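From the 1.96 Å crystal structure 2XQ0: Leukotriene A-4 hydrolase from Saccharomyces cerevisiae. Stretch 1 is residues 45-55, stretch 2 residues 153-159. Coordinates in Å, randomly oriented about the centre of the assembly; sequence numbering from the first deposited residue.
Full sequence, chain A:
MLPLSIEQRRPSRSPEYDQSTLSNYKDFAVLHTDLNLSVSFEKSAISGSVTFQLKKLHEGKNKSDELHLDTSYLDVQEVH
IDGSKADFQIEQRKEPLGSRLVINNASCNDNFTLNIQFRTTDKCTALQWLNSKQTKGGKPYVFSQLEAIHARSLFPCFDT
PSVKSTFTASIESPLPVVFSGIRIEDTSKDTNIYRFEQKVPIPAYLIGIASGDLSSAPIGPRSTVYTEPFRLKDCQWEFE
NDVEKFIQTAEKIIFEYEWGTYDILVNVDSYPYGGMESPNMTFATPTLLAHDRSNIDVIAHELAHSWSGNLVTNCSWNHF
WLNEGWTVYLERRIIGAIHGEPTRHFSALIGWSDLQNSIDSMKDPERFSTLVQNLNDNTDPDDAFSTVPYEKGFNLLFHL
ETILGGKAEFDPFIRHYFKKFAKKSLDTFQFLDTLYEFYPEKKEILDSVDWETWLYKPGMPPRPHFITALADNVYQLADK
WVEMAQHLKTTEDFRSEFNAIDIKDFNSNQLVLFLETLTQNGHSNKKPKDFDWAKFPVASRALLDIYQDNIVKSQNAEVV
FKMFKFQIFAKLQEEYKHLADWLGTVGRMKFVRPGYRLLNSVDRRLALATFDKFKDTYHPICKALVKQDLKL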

# COMPACT_ATOMS: atom_id res chain seq x y z
N ALA A 45 -1.67 -24.81 4.95
CA ALA A 45 -2.97 -24.59 4.34
C ALA A 45 -3.97 -24.02 5.34
O ALA A 45 -3.90 -24.29 6.54
CB ALA A 45 -3.51 -25.90 3.74
N ILE A 46 -4.89 -23.23 4.83
CA ILE A 46 -6.07 -22.84 5.58
C ILE A 46 -7.26 -23.54 4.94
O ILE A 46 -7.41 -23.55 3.72
CB ILE A 46 -6.21 -21.31 5.60
CG1 ILE A 46 -5.10 -20.71 6.48
CG2 ILE A 46 -7.56 -20.91 6.17
CD1 ILE A 46 -5.14 -19.21 6.57
N SER A 47 -8.10 -24.15 5.76
CA SER A 47 -9.20 -24.96 5.25
C SER A 47 -10.42 -24.62 6.07
O SER A 47 -10.31 -24.01 7.12
CB SER A 47 -8.88 -26.46 5.37
OG SER A 47 -8.63 -26.81 6.73
N GLY A 48 -11.58 -25.02 5.60
CA GLY A 48 -12.79 -24.80 6.36
C GLY A 48 -13.88 -24.44 5.39
O GLY A 48 -13.97 -25.00 4.29
N SER A 49 -14.72 -23.49 5.78
CA SER A 49 -15.84 -23.17 4.92
C SER A 49 -16.20 -21.70 5.03
O SER A 49 -15.93 -21.06 6.03
CB SER A 49 -17.03 -24.05 5.28
OG SER A 49 -17.66 -23.58 6.45
N VAL A 50 -16.79 -21.18 3.96
CA VAL A 50 -17.32 -19.83 3.96
C VAL A 50 -18.82 -19.92 3.76
O VAL A 50 -19.31 -20.71 2.94
CB VAL A 50 -16.68 -18.92 2.88
CG1 VAL A 50 -16.74 -19.54 1.48
CG2 VAL A 50 -17.35 -17.54 2.88
N THR A 51 -19.55 -19.14 4.54
CA THR A 51 -21.00 -19.12 4.41
C THR A 51 -21.44 -17.70 4.07
O THR A 51 -21.10 -16.76 4.77
CB THR A 51 -21.69 -19.56 5.73
OG1 THR A 51 -21.17 -20.82 6.15
CG2 THR A 51 -23.19 -19.67 5.53
N PHE A 52 -22.19 -17.56 2.99
CA PHE A 52 -22.77 -16.29 2.57
C PHE A 52 -24.28 -16.32 2.78
O PHE A 52 -24.95 -17.31 2.43
CB PHE A 52 -22.53 -16.05 1.08
CG PHE A 52 -21.08 -16.00 0.69
CD1 PHE A 52 -20.33 -14.85 0.91
CD2 PHE A 52 -20.48 -17.08 0.07
CE1 PHE A 52 -19.01 -14.80 0.52
CE2 PHE A 52 -19.16 -17.03 -0.30
CZ PHE A 52 -18.42 -15.89 -0.08
N GLN A 53 -24.81 -15.23 3.31
CA GLN A 53 -26.24 -15.00 3.25
C GLN A 53 -26.42 -14.11 2.02
O GLN A 53 -25.86 -13.02 1.96
CB GLN A 53 -26.74 -14.27 4.50
CG GLN A 53 -26.35 -14.90 5.81
CD GLN A 53 -26.98 -16.25 6.01
OE1 GLN A 53 -28.07 -16.51 5.50
NE2 GLN A 53 -26.30 -17.12 6.75
N LEU A 54 -27.17 -14.60 1.04
CA LEU A 54 -27.32 -13.89 -0.23
C LEU A 54 -28.76 -13.56 -0.56
O LEU A 54 -29.69 -14.18 -0.03
CB LEU A 54 -26.73 -14.72 -1.37
CG LEU A 54 -25.26 -15.13 -1.30
CD1 LEU A 54 -24.88 -15.91 -2.55
CD2 LEU A 54 -24.38 -13.90 -1.12
N LYS A 55 -28.94 -12.58 -1.44
CA LYS A 55 -30.26 -12.27 -1.98
C LYS A 55 -30.19 -12.11 -3.49
O LYS A 55 -29.42 -11.29 -4.00
CB LYS A 55 -30.84 -11.01 -1.33
CG LYS A 55 -32.24 -10.64 -1.81
CD LYS A 55 -32.87 -9.57 -0.91
CE LYS A 55 -32.01 -8.31 -0.83
NZ LYS A 55 -32.52 -7.31 0.16
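Stretch 2, residues 153-159: SLFPCFD

Residues 45-55 form a β-strand, and residues 154-158 lie along one side of it, without regular secondary structure; their backbone is extended from F155 to C157 but not at L154. The two run in nearly the same direction, their end-to-end vectors only 13° apart, so that contacts follow the same order along both chains, nine residues of the strand being matched by five of stretch 2. The backbones nevertheless stay well separated, with the CA atoms of I46 and L154 7.9 Å apart and those of V50 and F155 7.2 Å apart. No hydrogen bond links the stretches; the space between them is filled by side chains, and the association is a packing of largely apolar groups that buries 320 Å² in total.

The alternation of the strand determines which residues take part. I46 points toward stretch 2, and its CD1 lies 4.3 Å from CD1 of L154, whose CA-to-CB bond is directed sideways but whose end comes nearer. S47 and S49 point away, and G48 between them has no side chain to offer; its phi/psi of 142/-141 would jam a CB against the preceding carbonyl oxygen. V50 spans two neighbours: CG2 approaches CD1 of F155 at 4.3 Å, while CG1 packs against CG of P156 at 3.9 Å. Beyond T51, which is out of reach, F52 makes the closest approach of the interface, with its CZ 3.3 Å from the carbonyl O of P156. That oxygen sits at the ring edge, near the ring plane, and is buried without a hydrogen-bonding partner in the model. The same CZ lies 4.0 Å from CB of C157. Q53 is again out of reach. L54, in an m,t rotamer, extends CD2 to within 4.0 Å of CE2 of F158, meeting that ring at its edge. K55 remains out of reach.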

# COMPACT_ATOMS: atom_id res chain seq x y z
N SER A 153 -7.93 -16.27 -3.80
CA SER A 153 -6.97 -17.38 -3.65
C SER A 153 -6.96 -17.85 -2.19
O SER A 153 -6.29 -18.83 -1.83
CB SER A 153 -5.58 -16.94 -4.10
OG SER A 153 -4.66 -18.01 -4.17
N LEU A 154 -7.72 -17.13 -1.36
CA LEU A 154 -7.86 -17.48 0.06
C LEU A 154 -9.24 -18.10 0.36
O LEU A 154 -9.33 -19.07 1.10
CB LEU A 154 -7.64 -16.24 0.95
CG LEU A 154 -7.81 -16.49 2.45
CD1 LEU A 154 -6.82 -17.55 2.95
CD2 LEU A 154 -7.67 -15.21 3.28
N PHE A 155 -10.29 -17.55 -0.23
CA PHE A 155 -11.62 -18.18 -0.18
C PHE A 155 -12.46 -17.80 -1.39
O PHE A 155 -12.26 -16.76 -1.98
CB PHE A 155 -12.37 -17.82 1.11
CG PHE A 155 -12.62 -16.35 1.29
CD1 PHE A 155 -13.89 -15.82 1.09
CD2 PHE A 155 -11.60 -15.49 1.68
CE1 PHE A 155 -14.14 -14.45 1.26
CE2 PHE A 155 -11.83 -14.13 1.85
CZ PHE A 155 -13.10 -13.61 1.64
N PRO A 156 -13.39 -18.68 -1.78
CA PRO A 156 -14.25 -18.37 -2.93
C PRO A 156 -15.18 -17.22 -2.56
O PRO A 156 -15.74 -17.21 -1.46
CB PRO A 156 -15.02 -19.68 -3.16
CG PRO A 156 -14.98 -20.40 -1.85
CD PRO A 156 -13.76 -19.94 -1.11
N CYS A 157 -15.32 -16.25 -3.44
CA CYS A 157 -16.09 -15.07 -3.11
C CYS A 157 -16.40 -14.21 -4.33
O CYS A 157 -15.97 -14.49 -5.45
CB CYS A 157 -15.33 -14.22 -2.08
SG CYS A 157 -13.68 -13.67 -2.62
N PHE A 158 -17.18 -13.17 -4.11
CA PHE A 158 -17.36 -12.14 -5.13
C PHE A 158 -16.20 -11.17 -4.95
O PHE A 158 -16.31 -10.18 -4.22
CB PHE A 158 -18.68 -11.42 -4.92
CG PHE A 158 -19.88 -12.30 -5.10
CD1 PHE A 158 -20.27 -12.73 -6.36
CD2 PHE A 158 -20.65 -12.67 -4.02
CE1 PHE A 158 -21.39 -13.53 -6.53
CE2 PHE A 158 -21.78 -13.46 -4.19
CZ PHE A 158 -22.14 -13.89 -5.44
N ASP A 159 -15.06 -11.48 -5.57
CA ASP A 159 -13.81 -10.76 -5.33
C ASP A 159 -13.73 -9.45 -6.13
O ASP A 159 -12.90 -9.31 -7.05
CB ASP A 159 -12.59 -11.65 -5.63
CG ASP A 159 -11.28 -11.06 -5.13
OD1 ASP A 159 -11.31 -10.02 -4.42
OD2 ASP A 159 -10.20 -11.63 -5.43